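Long-range contacts in ABC-type amino acid transport system, permease component (Caldanaerobacter subterraneus subsp. tengcongensis MB4, PDB 4YMU), which forms the membrane-spanning part of an amino acid ABC transporter, binds arginine and probably moves it across the cell membrane: residues T2-M8 / R184-I190; T26-V30 / F153-L157; P86-A90 / V165-A169; G110-V114 / Q140-I145. The contacts are given in a common frame with arbitrary orientation. Residue numbers count along the deposited sequence, not the author numbering.

Contact 1: T2-M8 / R184-I190; sequences TVDFLSM and RYFEPYI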
loop_
_atom_site.group_PDB
_atom_site.type_symbol
_atom_site.label_atom_id
_atom_site.label_comp_id
_atom_site.label_asym_id
_atom_site.label_seq_id
_atom_site.Cartn_x
_atom_site.Cartn_y
_atom_site.Cartn_z
ATOM N N THR C 2 13.080 -35.864 36.308
ATOM C CA THR C 2 12.215 -34.699 36.466
ATOM C C THR C 2 13.054 -33.464 36.172
ATOM O O THR C 2 14.283 -33.529 36.229
ATOM C CB THR C 2 11.707 -34.591 37.895
ATOM O OG1 THR C 2 12.750 -34.984 38.797
ATOM C CG2 THR C 2 10.505 -35.495 38.097
ATOM N N VAL C 3 12.407 -32.336 35.890
ATOM C CA VAL C 3 13.128 -31.150 35.402
ATOM C C VAL C 3 14.053 -30.535 36.462
ATOM O O VAL C 3 13.701 -30.464 37.636
ATOM C CB VAL C 3 12.169 -30.084 34.747
ATOM C CG1 VAL C 3 10.716 -30.508 34.862
ATOM C CG2 VAL C 3 12.387 -28.690 35.330
ATOM N N ASP C 4 15.244 -30.119 36.041
ATOM C CA ASP C 4 16.229 -29.545 36.949
ATOM C C ASP C 4 16.975 -28.445 36.215
ATOM O O ASP C 4 17.976 -28.708 35.545
ATOM C CB ASP C 4 17.213 -30.633 37.413
ATOM C CG ASP C 4 18.230 -30.134 38.453
ATOM O OD1 ASP C 4 18.723 -28.986 38.358
ATOM O OD2 ASP C 4 18.552 -30.915 39.376
ATOM N N PHE C 5 16.511 -27.208 36.347
ATOM C CA PHE C 5 17.166 -26.109 35.648
ATOM C C PHE C 5 18.427 -25.639 36.379
ATOM O O PHE C 5 19.326 -25.042 35.781
ATOM C CB PHE C 5 16.188 -24.955 35.379
ATOM C CG PHE C 5 15.329 -25.166 34.158
ATOM C CD1 PHE C 5 15.826 -24.907 32.890
ATOM C CD2 PHE C 5 14.033 -25.647 34.274
ATOM C CE1 PHE C 5 15.035 -25.108 31.762
ATOM C CE2 PHE C 5 13.240 -25.856 33.149
ATOM C CZ PHE C 5 13.739 -25.590 31.896
ATOM N N LEU C 6 18.513 -25.935 37.670
ATOM C CA LEU C 6 19.666 -25.488 38.442
ATOM C C LEU C 6 20.923 -26.213 37.978
ATOM O O LEU C 6 22.006 -25.624 37.912
ATOM C CB LEU C 6 19.445 -25.721 39.938
ATOM C CG LEU C 6 18.284 -24.981 40.611
ATOM C CD1 LEU C 6 16.937 -25.680 40.369
ATOM C CD2 LEU C 6 18.563 -24.801 42.095
ATOM N N SER C 7 20.765 -27.491 37.640
ATOM C CA SER C 7 21.863 -28.310 37.132
ATOM C C SER C 7 22.442 -27.702 35.870
ATOM O O SER C 7 23.604 -27.925 35.531
ATOM C CB SER C 7 21.357 -29.720 36.839
ATOM O OG SER C 7 20.184 -29.671 36.041
ATOM N N MET C 8 21.602 -26.930 35.187
ATOM C CA MET C 8 21.932 -26.281 33.930
ATOM C C MET C 8 22.813 -25.055 34.141
ATOM O O MET C 8 23.577 -24.679 33.247
ATOM C CB MET C 8 20.637 -25.895 33.225
ATOM C CG MET C 8 20.604 -26.146 31.740
ATOM S SD MET C 8 21.256 -27.728 31.218
ATOM C CE MET C 8 20.260 -28.836 32.213
ATOM N N ARG C 184 20.182 -34.821 29.840
ATOM C CA ARG C 184 19.037 -33.917 29.777
ATOM C C ARG C 184 19.043 -33.093 28.492
ATOM O O ARG C 184 19.994 -32.361 28.215
ATOM C CB ARG C 184 19.021 -32.979 30.990
ATOM C CG ARG C 184 18.786 -33.674 32.315
ATOM C CD ARG C 184 18.723 -32.692 33.475
ATOM N NE ARG C 184 18.315 -33.352 34.714
ATOM C CZ ARG C 184 17.072 -33.742 34.984
ATOM N NH1 ARG C 184 16.104 -33.552 34.099
ATOM N NH2 ARG C 184 16.794 -34.339 36.134
ATOM N N TYR C 185 17.973 -33.236 27.714
ATOM C CA TYR C 185 17.791 -32.479 26.478
ATOM C C TYR C 185 16.832 -31.314 26.694
ATOM O O TYR C 185 17.108 -30.203 26.262
ATOM C CB TYR C 185 17.223 -33.379 25.378
ATOM C CG TYR C 185 18.256 -34.003 24.476
ATOM C CD1 TYR C 185 19.154 -33.215 23.784
ATOM C CD2 TYR C 185 18.322 -35.391 24.302
ATOM C CE1 TYR C 185 20.102 -33.779 22.942
ATOM C CE2 TYR C 185 19.259 -35.964 23.465
ATOM C CZ TYR C 185 20.150 -35.154 22.785
ATOM O OH TYR C 185 21.099 -35.697 21.946
ATOM N N PHE C 186 15.710 -31.601 27.352
ATOM C CA PHE C 186 14.646 -30.641 27.623
ATOM C C PHE C 186 15.126 -29.283 28.112
ATOM O O PHE C 186 14.992 -28.276 27.411
ATOM C CB PHE C 186 13.683 -31.227 28.653
ATOM C CG PHE C 186 12.513 -30.345 28.963
ATOM C CD1 PHE C 186 11.334 -30.456 28.236
ATOM C CD2 PHE C 186 12.579 -29.403 29.984
ATOM C CE1 PHE C 186 10.240 -29.647 28.521
ATOM C CE2 PHE C 186 11.487 -28.587 30.274
ATOM C CZ PHE C 186 10.319 -28.713 29.541
ATOM N N GLU C 187 15.673 -29.257 29.321
ATOM C CA GLU C 187 16.053 -27.996 29.950
ATOM C C GLU C 187 17.032 -27.125 29.128
ATOM O O GLU C 187 16.798 -25.923 28.965
ATOM C CB GLU C 187 16.511 -28.209 31.410
ATOM C CG GLU C 187 16.971 -29.629 31.742
ATOM C CD GLU C 187 15.846 -30.559 32.198
ATOM O OE1 GLU C 187 15.528 -31.528 31.476
ATOM O OE2 GLU C 187 15.300 -30.352 33.302
ATOM N N PRO C 188 18.105 -27.718 28.572
ATOM C CA PRO C 188 18.968 -26.855 27.743
ATOM C C PRO C 188 18.292 -26.349 26.448
ATOM O O PRO C 188 18.655 -25.293 25.941
ATOM C CB PRO C 188 20.168 -27.763 27.415
ATOM C CG PRO C 188 19.649 -29.135 27.576
ATOM C CD PRO C 188 18.650 -29.079 28.692
ATOM N N TYR C 189 17.331 -27.101 25.920
ATOM C CA TYR C 189 16.607 -26.664 24.742
ATOM C C TYR C 189 15.701 -25.494 25.104
ATOM O O TYR C 189 15.682 -24.498 24.393
ATOM C CB TYR C 189 15.809 -27.810 24.111
ATOM C CG TYR C 189 16.624 -28.593 23.115
ATOM C CD1 TYR C 189 17.389 -27.941 22.156
ATOM C CD2 TYR C 189 16.681 -29.991 23.167
ATOM C CE1 TYR C 189 18.148 -28.657 21.243
ATOM C CE2 TYR C 189 17.450 -30.718 22.271
ATOM C CZ TYR C 189 18.187 -30.052 21.316
ATOM O OH TYR C 189 18.961 -30.767 20.420
ATOM N N ILE C 190 14.950 -25.619 26.199
ATOM C CA ILE C 190 14.162 -24.502 26.699
ATOM C C ILE C 190 15.043 -23.267 26.868
ATOM O O ILE C 190 14.714 -22.186 26.371
ATOM C CB ILE C 190 13.506 -24.822 28.032
ATOM C CG1 ILE C 190 12.407 -25.869 27.842
ATOM C CG2 ILE C 190 12.970 -23.565 28.656
ATOM C CD1 ILE C 190 11.217 -25.392 27.049
#
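This is a mixed polar and apolar contact between the N-terminal residues of the chain and the start of helix 186-214. It lies about 30 Å from the centre of the chain (centre to centre). Arg184 and Glu187 both point toward residues 2-8. The guanidinium of Arg184 meets the backbone carbonyl of Thr2 near its own plane. Its NH2 and NH1 lie 2.6 and 2.8 Å from Thr2 O, both weak hydrogen bonds by angle. One face of the guanidinium lies against the Asp4 CB. Glu187 OE2 takes a well-aligned hydrogen bond from Asp4 N at 2.7 Å. Its OE1 forms a salt bridge with Arg184 NH1 at 3.4 Å. Asp4 has its own role: OD1 accepts from Ser7 N at 2.6 Å and caps the short helix 6-9. The apolar part follows. Glu187 CB sits over one face of the Phe5 ring, 3.8 Å from its centroid, a CH-pi contact. Phe5 CZ also reaches Ile190 CG2 at 3.9 Å. Met8 SD packs on Pro188 CD at 3.9 Å. Gln80 of the second subunit binds the backbone N of Tyr185 and Phe186, so the same turn also faces the dimer partner. The polar bonds between the segments run from side chains of 184-190 to backbone atoms of 2-8. They therefore fix the path of the N-terminal chain more than they select its side chains.

Contact 2: T26-V30 / F153-L157; sequences TFLAV and FIVML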
loop_
_atom_site.group_PDB
_atom_site.type_symbol
_atom_site.label_atom_id
_atom_site.label_comp_id
_atom_site.label_asym_id
_atom_site.label_seq_id
_atom_site.Cartn_x
_atom_site.Cartn_y
_atom_site.Cartn_z
ATOM N N THR C 26 26.219 -15.449 11.985
ATOM C CA THR C 26 25.156 -14.722 11.296
ATOM C C THR C 26 25.632 -13.380 10.753
ATOM O O THR C 26 25.354 -13.033 9.609
ATOM C CB THR C 26 23.947 -14.493 12.224
ATOM O OG1 THR C 26 23.659 -15.697 12.945
ATOM C CG2 THR C 26 22.718 -14.093 11.423
ATOM N N PHE C 27 26.351 -12.636 11.586
ATOM C CA PHE C 27 26.979 -11.391 11.180
ATOM C C PHE C 27 27.805 -11.546 9.911
ATOM O O PHE C 27 27.579 -10.856 8.921
ATOM C CB PHE C 27 27.907 -10.916 12.286
ATOM C CG PHE C 27 27.655 -9.514 12.723
ATOM C CD1 PHE C 27 28.262 -8.451 12.071
ATOM C CD2 PHE C 27 26.807 -9.253 13.795
ATOM C CE1 PHE C 27 28.029 -7.147 12.479
ATOM C CE2 PHE C 27 26.565 -7.955 14.211
ATOM C CZ PHE C 27 27.181 -6.898 13.553
ATOM N N LEU C 28 28.777 -12.443 9.950
ATOM C CA LEU C 28 29.680 -12.642 8.819
ATOM C C LEU C 28 28.934 -13.067 7.552
ATOM O O LEU C 28 29.248 -12.601 6.455
ATOM C CB LEU C 28 30.764 -13.665 9.180
ATOM C CG LEU C 28 31.809 -13.997 8.113
ATOM C CD1 LEU C 28 32.527 -12.738 7.632
ATOM C CD2 LEU C 28 32.819 -15.017 8.653
ATOM N N ALA C 29 27.945 -13.943 7.705
ATOM C CA ALA C 29 27.208 -14.450 6.555
ATOM C C ALA C 29 26.393 -13.327 5.936
ATOM O O ALA C 29 26.530 -13.020 4.743
ATOM C CB ALA C 29 26.305 -15.597 6.964
ATOM N N VAL C 30 25.576 -12.696 6.774
ATOM C CA VAL C 30 24.730 -11.597 6.345
ATOM C C VAL C 30 25.565 -10.479 5.719
ATOM O O VAL C 30 25.196 -9.956 4.667
ATOM C CB VAL C 30 23.867 -11.066 7.497
ATOM C CG1 VAL C 30 23.179 -9.779 7.085
ATOM C CG2 VAL C 30 22.831 -12.117 7.897
ATOM N N PHE C 153 18.775 -9.851 8.795
ATOM C CA PHE C 153 19.659 -10.269 9.868
ATOM C C PHE C 153 18.894 -10.992 10.967
ATOM O O PHE C 153 19.297 -12.063 11.403
ATOM C CB PHE C 153 20.359 -9.045 10.456
ATOM C CG PHE C 153 21.213 -9.343 11.658
ATOM C CD1 PHE C 153 20.680 -9.287 12.940
ATOM C CD2 PHE C 153 22.550 -9.686 11.507
ATOM C CE1 PHE C 153 21.465 -9.560 14.050
ATOM C CE2 PHE C 153 23.342 -9.955 12.608
ATOM C CZ PHE C 153 22.797 -9.892 13.885
ATOM N N ILE C 154 17.791 -10.407 11.420
ATOM C CA ILE C 154 17.022 -11.014 12.502
ATOM C C ILE C 154 16.553 -12.409 12.100
ATOM O O ILE C 154 16.639 -13.351 12.888
ATOM C CB ILE C 154 15.809 -10.143 12.907
ATOM C CG1 ILE C 154 16.278 -8.813 13.510
ATOM C CG2 ILE C 154 14.897 -10.885 13.879
ATOM C CD1 ILE C 154 15.149 -7.902 13.932
ATOM N N VAL C 155 16.094 -12.541 10.860
ATOM C CA VAL C 155 15.614 -13.817 10.348
ATOM C C VAL C 155 16.765 -14.833 10.270
ATOM O O VAL C 155 16.596 -16.019 10.593
ATOM C CB VAL C 155 14.996 -13.645 8.954
ATOM C CG1 VAL C 155 14.705 -14.995 8.324
ATOM C CG2 VAL C 155 13.726 -12.837 9.052
ATOM N N MET C 156 17.934 -14.353 9.855
ATOM C CA MET C 156 19.092 -15.200 9.682
ATOM C C MET C 156 19.639 -15.751 10.996
ATOM O O MET C 156 20.301 -16.775 10.986
ATOM C CB MET C 156 20.182 -14.447 8.923
ATOM C CG MET C 156 19.906 -14.324 7.442
ATOM S SD MET C 156 19.932 -15.927 6.605
ATOM C CE MET C 156 21.687 -16.041 6.281
ATOM N N LEU C 157 19.377 -15.069 12.110
ATOM C CA LEU C 157 19.755 -15.571 13.432
ATOM C C LEU C 157 19.056 -16.894 13.659
ATOM O O LEU C 157 19.684 -17.898 14.005
ATOM C CB LEU C 157 19.355 -14.592 14.536
ATOM C CG LEU C 157 20.278 -13.386 14.718
ATOM C CD1 LEU C 157 19.836 -12.551 15.906
ATOM C CD2 LEU C 157 21.725 -13.835 14.890
#
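Helices 12-44 and 129-160 cross here near the centre of the chain. The two short segments approach to 9.8 Å between axes, and their N-to-C directions differ by 128°, so they cross obliquely. Side-chain conformation decides who meets whom. Phe153 has its CA-to-CB bond sideways, but its t rotamer (chi1 175°) brings the ring back to the other helix. Phe27 also starts sideways, and its chi1 of -127° lies between wells. The two rings then form an offset edge-to-face pair, with the edge of Phe153 toward the face of Phe27. Their centroids are 5.6 Å apart and the planes stand at 80°. Thr26 adopts m. Its methyl CG2 packs 3.6 Å from Met156 CB, while its OG1 hydrogen-bonds Thr22 O within its own helix and has a weak bond with Ser160 OG. Val30 is t, and its CG2 lies 3.7 Å from Met156 CB. Leu157, m then t, turns CD2 to 3.3 Å from Thr26 OG1. Met156 is m at all three chi angles, so the chain folds back instead of extending. Its side chain comes about 3 Å from bound arginine, and Val155 belongs to the same pocket. Phe203 of helix 186-214 makes a further edge-to-face pair with Phe153. Between the two segments the contact is apolar packing of aliphatic groups and rings, with the base of an arginine-contacting side chain set into it.

Contact 3: P86-A90 / V165-A169; sequences PAFTA and VIGFA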
loop_
_atom_site.group_PDB
_atom_site.type_symbol
_atom_site.label_atom_id
_atom_site.label_comp_id
_atom_site.label_asym_id
_atom_site.label_seq_id
_atom_site.Cartn_x
_atom_site.Cartn_y
_atom_site.Cartn_z
ATOM N N PRO C 86 35.871 -27.076 6.727
ATOM C CA PRO C 86 35.426 -26.995 8.127
ATOM C C PRO C 86 33.922 -26.695 8.246
ATOM O O PRO C 86 33.303 -26.298 7.256
ATOM C CB PRO C 86 36.243 -25.822 8.686
ATOM C CG PRO C 86 37.447 -25.735 7.823
ATOM C CD PRO C 86 37.032 -26.207 6.456
ATOM N N ALA C 87 33.340 -26.863 9.429
ATOM C CA ALA C 87 31.914 -26.605 9.571
ATOM C C ALA C 87 31.624 -25.102 9.440
ATOM O O ALA C 87 30.616 -24.683 8.858
ATOM C CB ALA C 87 31.405 -27.133 10.894
ATOM N N PHE C 88 32.546 -24.302 9.954
ATOM C CA PHE C 88 32.366 -22.870 10.026
ATOM C C PHE C 88 32.286 -22.294 8.628
ATOM O O PHE C 88 31.304 -21.631 8.294
ATOM C CB PHE C 88 33.527 -22.241 10.788
ATOM C CG PHE C 88 33.444 -20.755 10.899
ATOM C CD1 PHE C 88 32.460 -20.158 11.672
ATOM C CD2 PHE C 88 34.356 -19.951 10.238
ATOM C CE1 PHE C 88 32.385 -18.784 11.783
ATOM C CE2 PHE C 88 34.288 -18.574 10.342
ATOM C CZ PHE C 88 33.297 -17.989 11.111
ATOM N N THR C 89 33.297 -22.560 7.803
ATOM C CA THR C 89 33.288 -22.027 6.442
ATOM C C THR C 89 32.116 -22.574 5.621
ATOM O O THR C 89 31.590 -21.877 4.750
ATOM C CB THR C 89 34.615 -22.250 5.698
ATOM O OG1 THR C 89 34.678 -23.598 5.226
ATOM C CG2 THR C 89 35.782 -21.974 6.620
ATOM N N ALA C 90 31.694 -23.804 5.898
ATOM C CA ALA C 90 30.529 -24.357 5.213
ATOM C C ALA C 90 29.269 -23.547 5.547
ATOM O O ALA C 90 28.540 -23.124 4.644
ATOM C CB ALA C 90 30.336 -25.814 5.567
ATOM N N VAL C 165 23.405 -29.004 12.877
ATOM C CA VAL C 165 23.331 -30.368 12.345
ATOM C C VAL C 165 24.608 -30.803 11.617
ATOM O O VAL C 165 24.806 -31.986 11.337
ATOM C CB VAL C 165 22.124 -30.562 11.392
ATOM C CG1 VAL C 165 20.838 -30.009 12.005
ATOM C CG2 VAL C 165 22.414 -29.935 10.051
ATOM N N ILE C 166 25.470 -29.837 11.325
ATOM C CA ILE C 166 26.712 -30.057 10.590
ATOM C C ILE C 166 27.829 -30.159 11.618
ATOM O O ILE C 166 28.999 -30.302 11.290
ATOM C CB ILE C 166 26.956 -28.852 9.650
ATOM C CG1 ILE C 166 27.603 -29.248 8.335
ATOM C CG2 ILE C 166 27.817 -27.765 10.304
ATOM C CD1 ILE C 166 27.993 -28.002 7.530
ATOM N N GLY C 167 27.445 -30.041 12.880
ATOM C CA GLY C 167 28.378 -30.136 13.978
ATOM C C GLY C 167 29.107 -28.856 14.323
ATOM O O GLY C 167 30.113 -28.892 15.018
ATOM N N PHE C 168 28.612 -27.712 13.863
ATOM C CA PHE C 168 29.226 -26.443 14.251
ATOM C C PHE C 168 28.689 -26.073 15.628
ATOM O O PHE C 168 27.512 -26.317 15.925
ATOM C CB PHE C 168 28.936 -25.350 13.227
ATOM C CG PHE C 168 29.573 -24.029 13.558
ATOM C CD1 PHE C 168 30.944 -23.849 13.403
ATOM C CD2 PHE C 168 28.807 -22.968 14.035
ATOM C CE1 PHE C 168 31.541 -22.635 13.712
ATOM C CE2 PHE C 168 29.396 -21.752 14.351
ATOM C CZ PHE C 168 30.764 -21.583 14.188
ATOM N N ALA C 169 29.555 -25.534 16.484
ATOM C CA ALA C 169 29.195 -25.305 17.888
ATOM C C ALA C 169 28.409 -24.006 18.145
ATOM O O ALA C 169 28.824 -23.163 18.952
ATOM C CB ALA C 169 30.426 -25.350 18.760
#
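Phe168 reaches across to the first turn of helix 87-112, where its CE1 lies 3.3 Å from Phe88 CD1. CE1 arrives at the edge of the Phe88 ring. The centroids are 5.5 Å apart and the planes are tilted by 32°. Ala87, next to Phe88 in the same turn, also touches Phe168. Its CB is 3.8 Å from Phe168 CB and lies at the edge of the Phe168 ring. It also packs 3.7 Å from Ile166 CG2. One turn on, Ala90 CB meets Ile166 CD1 at 3.8 Å. The small side chains of Ala87 and Ala90 let Ile166 and Phe168 lie close to the helix. Gly167 sits between these two larger residues. Its phi of 84° and psi of 17° put it in the left-handed region, where a CB would press on the preceding carbonyl oxygen. This turn of the backbone lets both neighbours point toward the helix. Residues 165-169 belong to the loop that links helix 129-160 to helix 174-182. Met21 and Leu25 of helix 12-44 also touch Phe168, and Lys24 makes a cation-pi contact with Phe88. Val165, at the start of this segment, packs on Val165 of the second subunit. The contact between the two segments contains no hydrogen bond. It is apolar throughout: packing of Ile166 and of the buried Phe168 holds the loop against the helix start.

Contact 4: G110-V114 / Q140-I145; sequences GIQAV and QAIKNI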
loop_
_atom_site.group_PDB
_atom_site.type_symbol
_atom_site.label_atom_id
_atom_site.label_comp_id
_atom_site.label_asym_id
_atom_site.label_seq_id
_atom_site.Cartn_x
_atom_site.Cartn_y
_atom_site.Cartn_z
ATOM N N GLY C 110 13.269 -2.375 -2.998
ATOM C CA GLY C 110 13.432 -1.107 -2.317
ATOM C C GLY C 110 13.514 -0.012 -3.360
ATOM O O GLY C 110 13.123 1.133 -3.117
ATOM N N ILE C 111 14.065 -0.371 -4.519
ATOM C CA ILE C 111 14.097 0.533 -5.654
ATOM C C ILE C 111 12.713 0.641 -6.287
ATOM O O ILE C 111 12.239 1.733 -6.562
ATOM C CB ILE C 111 15.108 0.070 -6.702
ATOM C CG1 ILE C 111 16.526 0.169 -6.138
ATOM C CG2 ILE C 111 14.999 0.903 -7.962
ATOM C CD1 ILE C 111 17.607 -0.371 -7.090
ATOM N N GLN C 112 12.052 -0.489 -6.499
ATOM C CA GLN C 112 10.720 -0.477 -7.104
ATOM C C GLN C 112 9.689 0.272 -6.240
ATOM O O GLN C 112 8.621 0.662 -6.717
ATOM C CB GLN C 112 10.257 -1.921 -7.318
ATOM C CG GLN C 112 9.077 -2.109 -8.252
ATOM C CD GLN C 112 8.101 -3.154 -7.711
ATOM O OE1 GLN C 112 8.509 -4.225 -7.239
ATOM N NE2 GLN C 112 6.804 -2.833 -7.747
ATOM N N ALA C 113 10.031 0.510 -4.980
ATOM C CA ALA C 113 9.072 1.052 -4.033
ATOM C C ALA C 113 9.110 2.566 -3.929
ATOM O O ALA C 113 8.218 3.149 -3.341
ATOM C CB ALA C 113 9.261 0.441 -2.671
ATOM N N VAL C 114 10.140 3.216 -4.457
ATOM C CA VAL C 114 10.101 4.676 -4.457
ATOM C C VAL C 114 9.117 5.131 -5.542
ATOM O O VAL C 114 9.111 4.577 -6.652
ATOM C CB VAL C 114 11.512 5.330 -4.605
ATOM C CG1 VAL C 114 12.577 4.283 -4.646
ATOM C CG2 VAL C 114 11.587 6.227 -5.827
ATOM N N GLN C 140 16.755 7.231 -1.934
ATOM C CA GLN C 140 15.450 6.945 -1.315
ATOM C C GLN C 140 15.241 5.433 -1.217
ATOM O O GLN C 140 14.698 4.908 -0.219
ATOM C CB GLN C 140 14.314 7.626 -2.112
ATOM C CG GLN C 140 14.412 9.160 -2.139
ATOM C CD GLN C 140 13.290 9.818 -2.925
ATOM O OE1 GLN C 140 12.119 9.769 -2.532
ATOM N NE2 GLN C 140 13.642 10.423 -4.057
ATOM N N ALA C 141 15.679 4.744 -2.270
ATOM C CA ALA C 141 15.676 3.287 -2.287
ATOM C C ALA C 141 16.421 2.816 -1.058
ATOM O O ALA C 141 15.929 1.950 -0.344
ATOM C CB ALA C 141 16.344 2.739 -3.549
ATOM N N ILE C 142 17.568 3.441 -0.781
ATOM C CA ILE C 142 18.395 3.064 0.375
ATOM C C ILE C 142 17.628 3.086 1.694
ATOM O O ILE C 142 17.768 2.169 2.518
ATOM C CB ILE C 142 19.701 3.894 0.463
ATOM C CG1 ILE C 142 20.775 3.278 -0.429
ATOM C CG2 ILE C 142 20.206 3.993 1.893
ATOM C CD1 ILE C 142 21.772 4.296 -0.924
ATOM N N LYS C 143 16.823 4.123 1.894
ATOM C CA LYS C 143 15.995 4.198 3.093
ATOM C C LYS C 143 14.899 3.149 3.050
ATOM O O LYS C 143 14.355 2.776 4.088
ATOM C CB LYS C 143 15.400 5.595 3.295
ATOM C CG LYS C 143 16.454 6.689 3.440
ATOM C CD LYS C 143 15.816 8.071 3.481
ATOM C CE LYS C 143 16.806 9.180 3.119
ATOM N NZ LYS C 143 16.139 10.527 3.086
ATOM N N ASN C 144 14.556 2.669 1.859
ATOM C CA ASN C 144 13.635 1.535 1.817
ATOM C C ASN C 144 14.337 0.236 2.205
ATOM O O ASN C 144 13.735 -0.658 2.800
ATOM C CB ASN C 144 13.004 1.363 0.436
ATOM C CG ASN C 144 12.026 2.462 0.097
ATOM O OD1 ASN C 144 11.399 3.054 0.982
ATOM N ND2 ASN C 144 11.859 2.717 -1.197
ATOM N N ILE C 145 15.627 0.166 1.884
ATOM C CA ILE C 145 16.389 -1.068 1.930
ATOM C C ILE C 145 16.933 -1.376 3.319
ATOM O O ILE C 145 16.797 -2.507 3.804
ATOM C CB ILE C 145 17.551 -1.010 0.927
ATOM C CG1 ILE C 145 17.013 -0.995 -0.505
ATOM C CG2 ILE C 145 18.475 -2.195 1.116
ATOM C CD1 ILE C 145 18.037 -0.566 -1.542
#
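Gln140 opens the segment with its CB 4.4 Å from Val114 CB. Its NE2 is engaged elsewhere, with Val136 O and Gln118 OE1, and its side chain also packs on the ATPase chain. Ala141 comes next and makes the closest backbone approach: its CA is 3.4 Å from Gly110 O, a CA-H...O contact. Its CB lies 3.7 Å from Ile111 CG1. A turn later, Asn144 ND2 donates a straight hydrogen bond to Gly110 O at 2.8 Å, and Asn144 OD1 has a weak bond to Arg215. Ile145 ends the segment, with CG1 4.0 Å from Gly110 CA. A side chain on Gly110 would clash there, so glycine suits this close approach. Helix 87-112 is near its end here. The two segments flank the EAA sequence motif of binding-protein-dependent permeases, which includes helix 117-124. This is consistent with the coupling helix by which such permeases dock on their ATPase subunits.

Contact 1 spans almost the whole chain, and the other three fall within its span. Contacts 2 and 3 alternate along the sequence. They also touch, through Leu28 CD2 and Phe88 CZ at 3.9 Å, with centres 15 Å apart. Contact 4 has the shortest span. It shares helix 129-160 with contact 2 and helix 87-112 with contact 3. Contacts 1 and 4 lie on opposite sides of the chain's centre, with centres 46 Å apart. Contact 2 is near the middle, beside bound arginine. Two long helices thus run from the ATPase-facing end at contact 4 toward the substrate pocket and the loop held at contact 3.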